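Local coordinates for protein beta-lactamase/D-alanine Carboxypeptidase (Yersinia pestis, PDB 3RJU) that probably hydrolyses beta-lactams or removes a terminal D-alanine from cell-wall peptides, as a serine hydrolase of the beta-lactamase and penicillin-binding protein family, at residues S21-I31 against G322-T333; L191-P200 against G228-W239. All coordinates share one frame; numbering follows the deposited sequence.

Contact 1: S21-I31 against G322-T333; sequences SGAVGMALVVI and GVFVVVTRSQLT
Thr328 holds the partner strand twice: its O takes Val24 N in a straight bond (2.9 Å, 168°), and its OG1 takes the Gly25 N-H at 2.9 Å, a bent bond (134°). With chi1 at 43° the hydroxyl sits between its own N and carbonyl carbon, turned toward the partner strand. The regular antiparallel ladder runs from Met26-Val327 to Ile31-Gly322, and its beta-branched valines suit extended backbone. Met26 (a selenomethionine), Leu28, Val30, Val323, Val325 and Val327 line one face: the CD1 branch of Leu28 crosses to Val323 CG1 (3.6 Å), and Val327 spreads its methyls so that CG1 presses tightly on Ala23 CB (3.5 Å) while CG2 meets Met26 CG. Helix 336-349 packs on this face. The opposite face, with Ala27, Val29 and Phe324, turns to helix 233-241.

Beyond the strands, Ser330 OG gives a 2.6 Å bond to a lone pair of Gly22 O, and Thr333 OG1 donates to Ser21 O (2.8 Å), pinning the 330-333 turn to the Schellman end of helix 6-20. Positive phi and the nearby Leu332 CD1 suit Gly22 to its place. Neighbouring N- and C-terminal strands in a large antiparallel sheet with helices on both faces are characteristic of serine beta-lactamases and penicillin-binding proteins.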
loop_
_atom_site.group_PDB
_atom_site.type_symbol
_atom_site.label_atom_id
_atom_site.label_comp_id
_atom_site.label_asym_id
_atom_site.label_seq_id
_atom_site.Cartn_x
_atom_site.Cartn_y
_atom_site.Cartn_z
ATOM N N SER A 21 -4.597 -16.065 12.043
ATOM C CA SER A 21 -4.104 -15.815 10.697
ATOM C C SER A 21 -3.174 -16.934 10.232
ATOM O O SER A 21 -2.740 -16.941 9.087
ATOM C CB SER A 21 -3.371 -14.472 10.654
ATOM O OG SER A 21 -2.143 -14.569 11.363
ATOM N N GLY A 22 -2.841 -17.866 11.126
ATOM C CA GLY A 22 -1.916 -18.933 10.771
ATOM C C GLY A 22 -0.526 -18.402 10.445
ATOM O O GLY A 22 0.221 -19.033 9.698
ATOM N N ALA A 23 -0.163 -17.242 10.994
ATOM C CA ALA A 23 1.142 -16.654 10.701
ATOM C C ALA A 23 2.320 -17.555 11.047
ATOM O O ALA A 23 2.327 -18.235 12.080
ATOM C CB ALA A 23 1.294 -15.314 11.424
ATOM N N VAL A 24 3.351 -17.502 10.203
ATOM C CA VAL A 24 4.650 -18.052 10.569
ATOM C C VAL A 24 5.297 -17.041 11.522
ATOM O O VAL A 24 5.756 -17.388 12.621
ATOM C CB VAL A 24 5.542 -18.234 9.333
ATOM C CG1 VAL A 24 6.968 -18.590 9.760
ATOM C CG2 VAL A 24 4.978 -19.315 8.410
ATOM N N GLY A 25 5.320 -15.773 11.097
ATOM C CA GLY A 25 5.781 -14.683 11.939
ATOM C C GLY A 25 4.881 -13.480 11.777
ATOM O O GLY A 25 4.194 -13.345 10.759
HETATM N N MSE A 26 4.885 -12.596 12.767
HETATM C CA MSE A 26 4.042 -11.402 12.728
HETATM C C MSE A 26 4.699 -10.235 13.447
HETATM O O MSE A 26 5.312 -10.413 14.518
HETATM C CB MSE A 26 2.686 -11.688 13.376
HETATM C CG MSE A 26 1.762 -10.477 13.420
HETATM SE SE MSE A 26 0.031 -11.007 14.096
HETATM C CE MSE A 26 -0.323 -9.622 15.331
ATOM N N ALA A 27 4.568 -9.037 12.869
ATOM C CA ALA A 27 4.828 -7.815 13.610
ATOM C C ALA A 27 3.588 -6.931 13.569
ATOM O O ALA A 27 2.963 -6.757 12.518
ATOM C CB ALA A 27 6.031 -7.062 13.043
ATOM N N LEU A 28 3.253 -6.360 14.722
ATOM C CA LEU A 28 2.084 -5.502 14.874
ATOM C C LEU A 28 2.549 -4.170 15.462
ATOM O O LEU A 28 3.278 -4.149 16.472
ATOM C CB LEU A 28 1.068 -6.161 15.830
ATOM C CG LEU A 28 -0.221 -5.382 16.130
ATOM C CD1 LEU A 28 -1.148 -5.316 14.921
ATOM C CD2 LEU A 28 -0.942 -6.053 17.298
ATOM N N VAL A 29 2.123 -3.072 14.839
ATOM C CA VAL A 29 2.493 -1.740 15.275
ATOM C C VAL A 29 1.212 -0.967 15.492
ATOM O O VAL A 29 0.404 -0.815 14.562
ATOM C CB VAL A 29 3.325 -0.992 14.203
ATOM C CG1 VAL A 29 3.629 0.445 14.658
ATOM C CG2 VAL A 29 4.616 -1.756 13.903
ATOM N N VAL A 30 1.029 -0.466 16.714
ATOM C CA VAL A 30 -0.167 0.283 17.058
ATOM C C VAL A 30 0.234 1.676 17.514
ATOM O O VAL A 30 1.069 1.824 18.415
ATOM C CB VAL A 30 -0.966 -0.422 18.195
ATOM C CG1 VAL A 30 -2.215 0.379 18.569
ATOM C CG2 VAL A 30 -1.349 -1.844 17.785
ATOM N N ILE A 31 -0.371 2.698 16.910
ATOM C CA ILE A 31 -0.174 4.069 17.355
ATOM C C ILE A 31 -1.513 4.577 17.830
ATOM O O ILE A 31 -2.487 4.508 17.100
ATOM C CB ILE A 31 0.341 4.991 16.231
ATOM C CG1 ILE A 31 1.725 4.544 15.767
ATOM C CG2 ILE A 31 0.389 6.452 16.731
ATOM C CD1 ILE A 31 2.259 5.247 14.513
ATOM N N GLY A 322 -3.868 4.309 14.599
ATOM C CA GLY A 322 -3.498 3.563 13.413
ATOM C C GLY A 322 -2.893 2.230 13.800
ATOM O O GLY A 322 -2.160 2.151 14.785
ATOM N N VAL A 323 -3.188 1.194 13.017
ATOM C CA VAL A 323 -2.614 -0.122 13.216
ATOM C C VAL A 323 -2.037 -0.626 11.910
ATOM O O VAL A 323 -2.689 -0.571 10.871
ATOM C CB VAL A 323 -3.661 -1.113 13.715
ATOM C CG1 VAL A 323 -3.024 -2.478 13.860
ATOM C CG2 VAL A 323 -4.219 -0.627 15.066
ATOM N N PHE A 324 -0.796 -1.088 11.965
ATOM C CA PHE A 324 -0.163 -1.747 10.834
ATOM C C PHE A 324 0.211 -3.165 11.256
ATOM O O PHE A 324 0.781 -3.373 12.341
ATOM C CB PHE A 324 1.123 -1.018 10.439
ATOM C CG PHE A 324 1.941 -1.752 9.408
ATOM C CD1 PHE A 324 1.480 -1.866 8.093
ATOM C CD2 PHE A 324 3.165 -2.319 9.735
ATOM C CE1 PHE A 324 2.220 -2.542 7.128
ATOM C CE2 PHE A 324 3.907 -2.998 8.777
ATOM C CZ PHE A 324 3.435 -3.101 7.467
ATOM N N VAL A 325 -0.067 -4.138 10.396
ATOM C CA VAL A 325 0.304 -5.504 10.706
ATOM C C VAL A 325 0.944 -6.149 9.492
ATOM O O VAL A 325 0.584 -5.863 8.350
ATOM C CB VAL A 325 -0.922 -6.356 11.191
ATOM C CG1 VAL A 325 -1.973 -6.449 10.096
ATOM C CG2 VAL A 325 -0.471 -7.735 11.632
ATOM N N VAL A 326 1.935 -6.993 9.745
ATOM C CA VAL A 326 2.562 -7.753 8.683
ATOM C C VAL A 326 2.659 -9.200 9.166
ATOM O O VAL A 326 3.047 -9.468 10.326
ATOM C CB VAL A 326 3.968 -7.210 8.270
ATOM C CG1 VAL A 326 4.901 -7.047 9.481
ATOM C CG2 VAL A 326 4.587 -8.141 7.215
ATOM N N VAL A 327 2.275 -10.122 8.298
ATOM C CA VAL A 327 2.338 -11.545 8.599
ATOM C C VAL A 327 3.017 -12.270 7.454
ATOM O O VAL A 327 2.785 -11.963 6.288
ATOM C CB VAL A 327 0.885 -12.101 8.798
ATOM C CG1 VAL A 327 0.771 -13.599 8.461
ATOM C CG2 VAL A 327 0.355 -11.782 10.200
ATOM N N THR A 328 3.887 -13.220 7.772
ATOM C CA THR A 328 4.321 -14.179 6.773
ATOM C C THR A 328 3.366 -15.395 6.781
ATOM O O THR A 328 3.031 -15.945 7.837
ATOM C CB THR A 328 5.767 -14.618 7.018
ATOM O OG1 THR A 328 5.940 -14.857 8.420
ATOM C CG2 THR A 328 6.753 -13.540 6.572
ATOM N N ARG A 329 2.902 -15.790 5.599
ATOM C CA ARG A 329 1.855 -16.809 5.474
ATOM C C ARG A 329 2.335 -18.213 5.825
ATOM O O ARG A 329 3.455 -18.589 5.506
ATOM C CB ARG A 329 1.341 -16.857 4.029
ATOM C CG ARG A 329 0.633 -15.578 3.557
ATOM C CD ARG A 329 -0.084 -15.861 2.232
ATOM N NE ARG A 329 -1.201 -16.778 2.442
ATOM C CZ ARG A 329 -1.209 -18.069 2.091
ATOM N NH1 ARG A 329 -2.267 -18.829 2.361
ATOM N NH2 ARG A 329 -0.165 -18.613 1.478
ATOM N N SER A 330 1.470 -19.000 6.454
ATOM C CA SER A 330 1.578 -20.442 6.288
ATOM C C SER A 330 0.564 -20.870 5.220
ATOM O O SER A 330 -0.218 -20.045 4.719
ATOM C CB SER A 330 1.298 -21.172 7.606
ATOM O OG SER A 330 -0.056 -21.022 7.972
ATOM N N GLN A 331 0.553 -22.152 4.865
ATOM C CA GLN A 331 -0.359 -22.606 3.829
ATOM C C GLN A 331 -1.832 -22.255 4.126
ATOM O O GLN A 331 -2.581 -21.891 3.215
ATOM C CB GLN A 331 -0.198 -24.115 3.600
ATOM C CG GLN A 331 -1.126 -24.683 2.546
ATOM C CD GLN A 331 -0.904 -24.111 1.148
ATOM O OE1 GLN A 331 0.210 -23.693 0.781
ATOM N NE2 GLN A 331 -1.975 -24.099 0.351
ATOM N N LEU A 332 -2.247 -22.351 5.388
ATOM C CA LEU A 332 -3.660 -22.162 5.730
ATOM C C LEU A 332 -4.057 -20.690 5.925
ATOM O O LEU A 332 -5.238 -20.375 6.100
ATOM C CB LEU A 332 -4.040 -22.998 6.973
ATOM C CG LEU A 332 -3.302 -22.754 8.291
ATOM C CD1 LEU A 332 -3.751 -21.464 8.926
ATOM C CD2 LEU A 332 -3.579 -23.937 9.233
ATOM N N THR A 333 -3.089 -19.780 5.861
ATOM C CA THR A 333 -3.379 -18.367 6.123
ATOM C C THR A 333 -4.484 -17.793 5.221
ATOM O O THR A 333 -4.413 -17.900 3.994
ATOM C CB THR A 333 -2.121 -17.517 5.971
ATOM O OG1 THR A 333 -1.171 -17.892 6.994
ATOM C CG2 THR A 333 -2.468 -16.014 6.072
#

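Contact 2: L191-P200 against G228-W239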
loop_
_atom_site.group_PDB
_atom_site.type_symbol
_atom_site.label_atom_id
_atom_site.label_comp_id
_atom_site.label_asym_id
_atom_site.label_seq_id
_atom_site.Cartn_x
_atom_site.Cartn_y
_atom_site.Cartn_z
ATOM N N LEU A 191 12.150 10.927 6.607
ATOM C CA LEU A 191 11.645 10.241 7.788
ATOM C C LEU A 191 12.656 9.264 8.376
ATOM O O LEU A 191 12.386 8.628 9.392
ATOM C CB LEU A 191 10.336 9.527 7.477
ATOM C CG LEU A 191 9.129 10.411 7.181
ATOM C CD1 LEU A 191 7.933 9.532 6.828
ATOM C CD2 LEU A 191 8.817 11.300 8.378
ATOM N N GLY A 192 13.827 9.165 7.758
ATOM C CA GLY A 192 14.857 8.275 8.265
ATOM C C GLY A 192 14.452 6.815 8.206
ATOM O O GLY A 192 14.842 6.026 9.075
HETATM N N MSE A 193 13.665 6.458 7.192
HETATM C CA MSE A 193 13.261 5.075 6.948
HETATM C C MSE A 193 14.376 4.382 6.179
HETATM O O MSE A 193 14.314 4.213 4.942
HETATM C CB MSE A 193 11.956 5.036 6.164
HETATM C CG MSE A 193 10.780 5.660 6.948
HETATM SE SE MSE A 193 9.238 6.072 5.830
HETATM C CE MSE A 193 8.656 4.264 5.507
ATOM N N LYS A 194 15.399 3.995 6.930
ATOM C CA LYS A 194 16.683 3.605 6.374
ATOM C C LYS A 194 16.637 2.216 5.780
ATOM O O LYS A 194 17.597 1.791 5.143
ATOM C CB LYS A 194 17.743 3.636 7.467
ATOM C CG LYS A 194 17.355 2.744 8.634
ATOM C CD LYS A 194 18.280 2.856 9.828
ATOM C CE LYS A 194 17.730 2.032 10.991
ATOM N NZ LYS A 194 18.558 2.185 12.226
ATOM N N ASN A 195 15.539 1.500 6.002
ATOM C CA ASN A 195 15.404 0.166 5.421
ATOM C C ASN A 195 14.236 0.035 4.456
ATOM O O ASN A 195 13.752 -1.069 4.212
ATOM C CB ASN A 195 15.293 -0.886 6.530
ATOM C CG ASN A 195 16.618 -1.168 7.182
ATOM O OD1 ASN A 195 17.596 -1.435 6.499
ATOM N ND2 ASN A 195 16.670 -1.067 8.507
ATOM N N THR A 196 13.777 1.163 3.917
ATOM C CA THR A 196 12.626 1.167 3.019
ATOM C C THR A 196 13.131 1.432 1.604
ATOM O O THR A 196 13.700 2.496 1.326
ATOM C CB THR A 196 11.562 2.198 3.464
ATOM O OG1 THR A 196 11.095 1.860 4.781
ATOM C CG2 THR A 196 10.367 2.228 2.495
ATOM N N THR A 197 12.956 0.450 0.721
ATOM C CA THR A 197 13.743 0.416 -0.499
ATOM C C THR A 197 13.142 -0.528 -1.537
ATOM O O THR A 197 12.384 -1.433 -1.190
ATOM C CB THR A 197 15.197 -0.038 -0.186
ATOM O OG1 THR A 197 15.991 0.021 -1.377
ATOM C CG2 THR A 197 15.234 -1.465 0.379
ATOM N N LEU A 198 13.479 -0.295 -2.806
ATOM C CA LEU A 198 13.171 -1.201 -3.906
ATOM C C LEU A 198 14.424 -1.957 -4.319
ATOM O O LEU A 198 14.381 -2.835 -5.182
ATOM C CB LEU A 198 12.652 -0.416 -5.113
ATOM C CG LEU A 198 11.312 0.286 -4.919
ATOM C CD1 LEU A 198 11.142 1.446 -5.909
ATOM C CD2 LEU A 198 10.156 -0.714 -5.007
ATOM N N THR A 199 15.543 -1.619 -3.695
ATOM C CA THR A 199 16.821 -2.196 -4.074
ATOM C C THR A 199 17.618 -2.599 -2.824
ATOM O O THR A 199 18.638 -1.986 -2.492
ATOM C CB THR A 199 17.640 -1.186 -4.919
ATOM O OG1 THR A 199 17.815 0.026 -4.175
ATOM C CG2 THR A 199 16.895 -0.841 -6.219
ATOM N N PRO A 200 17.149 -3.636 -2.120
ATOM C CA PRO A 200 17.820 -4.018 -0.872
ATOM C C PRO A 200 19.247 -4.518 -1.071
ATOM O O PRO A 200 19.585 -5.134 -2.091
ATOM C CB PRO A 200 16.929 -5.133 -0.316
ATOM C CG PRO A 200 16.236 -5.692 -1.524
ATOM C CD PRO A 200 16.007 -4.512 -2.432
ATOM N N GLY A 228 6.311 -3.184 -4.887
ATOM C CA GLY A 228 7.652 -3.707 -4.661
ATOM C C GLY A 228 8.389 -3.320 -3.390
ATOM O O GLY A 228 9.467 -3.841 -3.123
ATOM N N ILE A 229 7.847 -2.385 -2.617
ATOM C CA ILE A 229 8.644 -1.777 -1.550
ATOM C C ILE A 229 8.924 -2.747 -0.397
ATOM O O ILE A 229 8.028 -3.424 0.094
ATOM C CB ILE A 229 8.026 -0.432 -1.044
ATOM C CG1 ILE A 229 8.087 0.633 -2.146
ATOM C CG2 ILE A 229 8.732 0.058 0.243
ATOM C CD1 ILE A 229 7.380 1.928 -1.765
ATOM N N TYR A 230 10.190 -2.843 -0.013
ATOM C CA TYR A 230 10.577 -3.507 1.226
ATOM C C TYR A 230 10.631 -2.463 2.329
ATOM O O TYR A 230 11.002 -1.314 2.089
ATOM C CB TYR A 230 11.954 -4.118 1.113
ATOM C CG TYR A 230 12.168 -5.162 0.050
ATOM C CD1 TYR A 230 12.078 -6.529 0.357
ATOM C CD2 TYR A 230 12.534 -4.807 -1.250
ATOM C CE1 TYR A 230 12.315 -7.494 -0.594
ATOM C CE2 TYR A 230 12.775 -5.789 -2.222
ATOM C CZ TYR A 230 12.686 -7.118 -1.882
ATOM O OH TYR A 230 12.933 -8.088 -2.833
ATOM N N SER A 231 10.301 -2.865 3.552
ATOM C CA SER A 231 10.437 -1.959 4.682
ATOM C C SER A 231 10.711 -2.750 5.964
ATOM O O SER A 231 11.138 -3.923 5.908
ATOM C CB SER A 231 9.191 -1.068 4.809
ATOM O OG SER A 231 9.393 -0.013 5.737
ATOM N N THR A 232 10.459 -2.132 7.114
ATOM C CA THR A 232 10.561 -2.830 8.394
ATOM C C THR A 232 9.428 -2.324 9.269
ATOM O O THR A 232 8.852 -1.261 8.992
ATOM C CB THR A 232 11.875 -2.497 9.117
ATOM O OG1 THR A 232 11.924 -1.076 9.337
ATOM C CG2 THR A 232 13.104 -2.952 8.305
ATOM N N PRO A 233 9.096 -3.059 10.335
ATOM C CA PRO A 233 8.069 -2.522 11.224
ATOM C C PRO A 233 8.420 -1.119 11.747
ATOM O O PRO A 233 7.552 -0.248 11.762
ATOM C CB PRO A 233 8.030 -3.550 12.361
ATOM C CG PRO A 233 8.380 -4.867 11.646
ATOM C CD PRO A 233 9.476 -4.441 10.688
ATOM N N GLU A 234 9.665 -0.880 12.145
ATOM C CA GLU A 234 9.990 0.422 12.727
ATOM C C GLU A 234 9.898 1.546 11.675
ATOM O O GLU A 234 9.451 2.660 11.988
ATOM C CB GLU A 234 11.364 0.401 13.441
ATOM C CG GLU A 234 12.545 0.338 12.499
ATOM C CD GLU A 234 13.855 0.037 13.199
ATOM O OE1 GLU A 234 13.884 0.007 14.456
ATOM O OE2 GLU A 234 14.867 -0.160 12.488
ATOM N N ASP A 235 10.305 1.265 10.438
ATOM C CA ASP A 235 10.187 2.276 9.378
ATOM C C ASP A 235 8.717 2.586 9.134
ATOM O O ASP A 235 8.342 3.761 8.958
ATOM C CB ASP A 235 10.802 1.800 8.055
ATOM C CG ASP A 235 12.322 1.919 8.017
ATOM O OD1 ASP A 235 12.968 2.149 9.058
ATOM O OD2 ASP A 235 12.882 1.772 6.918
HETATM N N MSE A 236 7.888 1.543 9.093
HETATM C CA MSE A 236 6.464 1.721 8.837
HETATM C C MSE A 236 5.768 2.453 9.971
HETATM O O MSE A 236 4.806 3.200 9.728
HETATM C CB MSE A 236 5.777 0.382 8.536
HETATM C CG MSE A 236 6.279 -0.276 7.257
HETATM SE SE MSE A 236 6.081 0.896 5.701
HETATM C CE MSE A 236 4.178 1.193 5.890
ATOM N N GLN A 237 6.240 2.255 11.206
ATOM C CA GLN A 237 5.721 3.048 12.318
ATOM C C GLN A 237 5.904 4.548 12.024
ATOM O O GLN A 237 4.982 5.352 12.189
ATOM C CB GLN A 237 6.423 2.707 13.639
ATOM C CG GLN A 237 5.940 3.540 14.803
ATOM C CD GLN A 237 6.904 3.509 15.987
ATOM O OE1 GLN A 237 7.526 2.480 16.266
ATOM N NE2 GLN A 237 7.033 4.640 16.686
ATOM N N HIS A 238 7.112 4.923 11.609
ATOM C CA HIS A 238 7.409 6.324 11.333
ATOM C C HIS A 238 6.551 6.877 10.196
ATOM O O HIS A 238 6.074 8.011 10.281
ATOM C CB HIS A 238 8.905 6.515 11.048
ATOM C CG HIS A 238 9.781 6.171 12.211
ATOM N ND1 HIS A 238 9.583 6.702 13.467
ATOM C CD2 HIS A 238 10.847 5.342 12.317
ATOM C CE1 HIS A 238 10.489 6.216 14.299
ATOM N NE2 HIS A 238 11.268 5.386 13.625
ATOM N N TRP A 239 6.330 6.072 9.156
ATOM C CA TRP A 239 5.503 6.495 8.031
ATOM C C TRP A 239 4.059 6.703 8.471
ATOM O O TRP A 239 3.433 7.731 8.173
ATOM C CB TRP A 239 5.561 5.476 6.885
ATOM C CG TRP A 239 4.941 5.999 5.637
ATOM C CD1 TRP A 239 5.526 6.825 4.736
ATOM C CD2 TRP A 239 3.612 5.752 5.157
ATOM N NE1 TRP A 239 4.644 7.122 3.719
ATOM C CE2 TRP A 239 3.465 6.468 3.946
ATOM C CE3 TRP A 239 2.540 4.986 5.621
ATOM C CZ2 TRP A 239 2.282 6.452 3.199
ATOM C CZ3 TRP A 239 1.363 4.974 4.885
ATOM C CH2 TRP A 239 1.250 5.699 3.682
HETATM O O HOH W 1 13.243 3.826 11.207
HETATM O O HOH W 2 17.397 -0.096 13.323
HETATM O O HOH W 3 14.424 -0.043 9.866
#
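Segment 191-200 leaves a Schellman helix end at Gly192, makes a type I turn from Met193 to Thr196, and meets 228-239 through one antiparallel bridge, Thr197 N to Tyr230 O (3.0 Å) and Tyr230 N to Thr197 O.

Asp235, in the first turn of helix 233-241, grips the type I turn. Its OD2 takes Asn195 N on the syn lone pair (2.8 Å) and Thr196 OG1 on the anti lone pair (2.8 Å); the two bonds would stabilise the charged form of this buried carboxylate. Thr196 OG1 in turn accepts from Ser231 OG (2.7 Å), making a short chain of hydrogen bonds from Ser231 through Thr196 to Asp235, while its CG2 branch meets Ile229 CG2. OD1 of Asp235 accepts from two waters, one of which also links Asn195 ND2, Thr232 OG1 and Glu234 OE2; Asn195 OD1 accepts from Arg207 and Gln204. Thr232 is the N-cap of the helix, its OG1 accepting from Asp235 N. Farther out, Lys194 and Glu234 stay 4.4 Å apart from NZ to OE2 and share a water instead of a salt bridge.

Beside Asp235, toward the helix's next turn, the contact is apolar. Met193 (a selenomethionine), bent at chi3 (72°), brings CE to Trp239 CB (3.6 Å) and its selenium to the edge of the indole, a Met-aromatic contact; the indole NE1 donates to Glu70. At the other end Pro200 lies across one face of Tyr230, its CG 3.9 Å from the ring centroid in a CH-pi contact, while Thr197 O lies at the ring edge and the phenol OH bonds Gly218 O.

A threonine N-cap and an aspartate-held type I turn thus join helices 179-191 and 233-241, with Trp239 near an SxxK pattern that is probably the family's active-site motif.

Both contacts are largely buried, but contact 1 lies in the main sheet whereas contact 2 joins a loop to a strand and helix, with Lys194, Gly192 and His238 exposed at its margin. Contact 1 is held by a regular ladder and aliphatic packing, with side-chain hydroxyl bonds at its loop end; contact 2 depends on a shared carboxylate, hydroxyls and bridging waters, its backbone pairing reduced to a single bridge. Their centres are about 17 Å apart, and they meet where helix 233-241 lies on the sheet: Ala27 CB is 3.5 Å from Pro233 CG, Val29 packs on Gln237, and Phe324 on Met236. Along the chain, contact 2 is nested within the long loop that contact 1 closes.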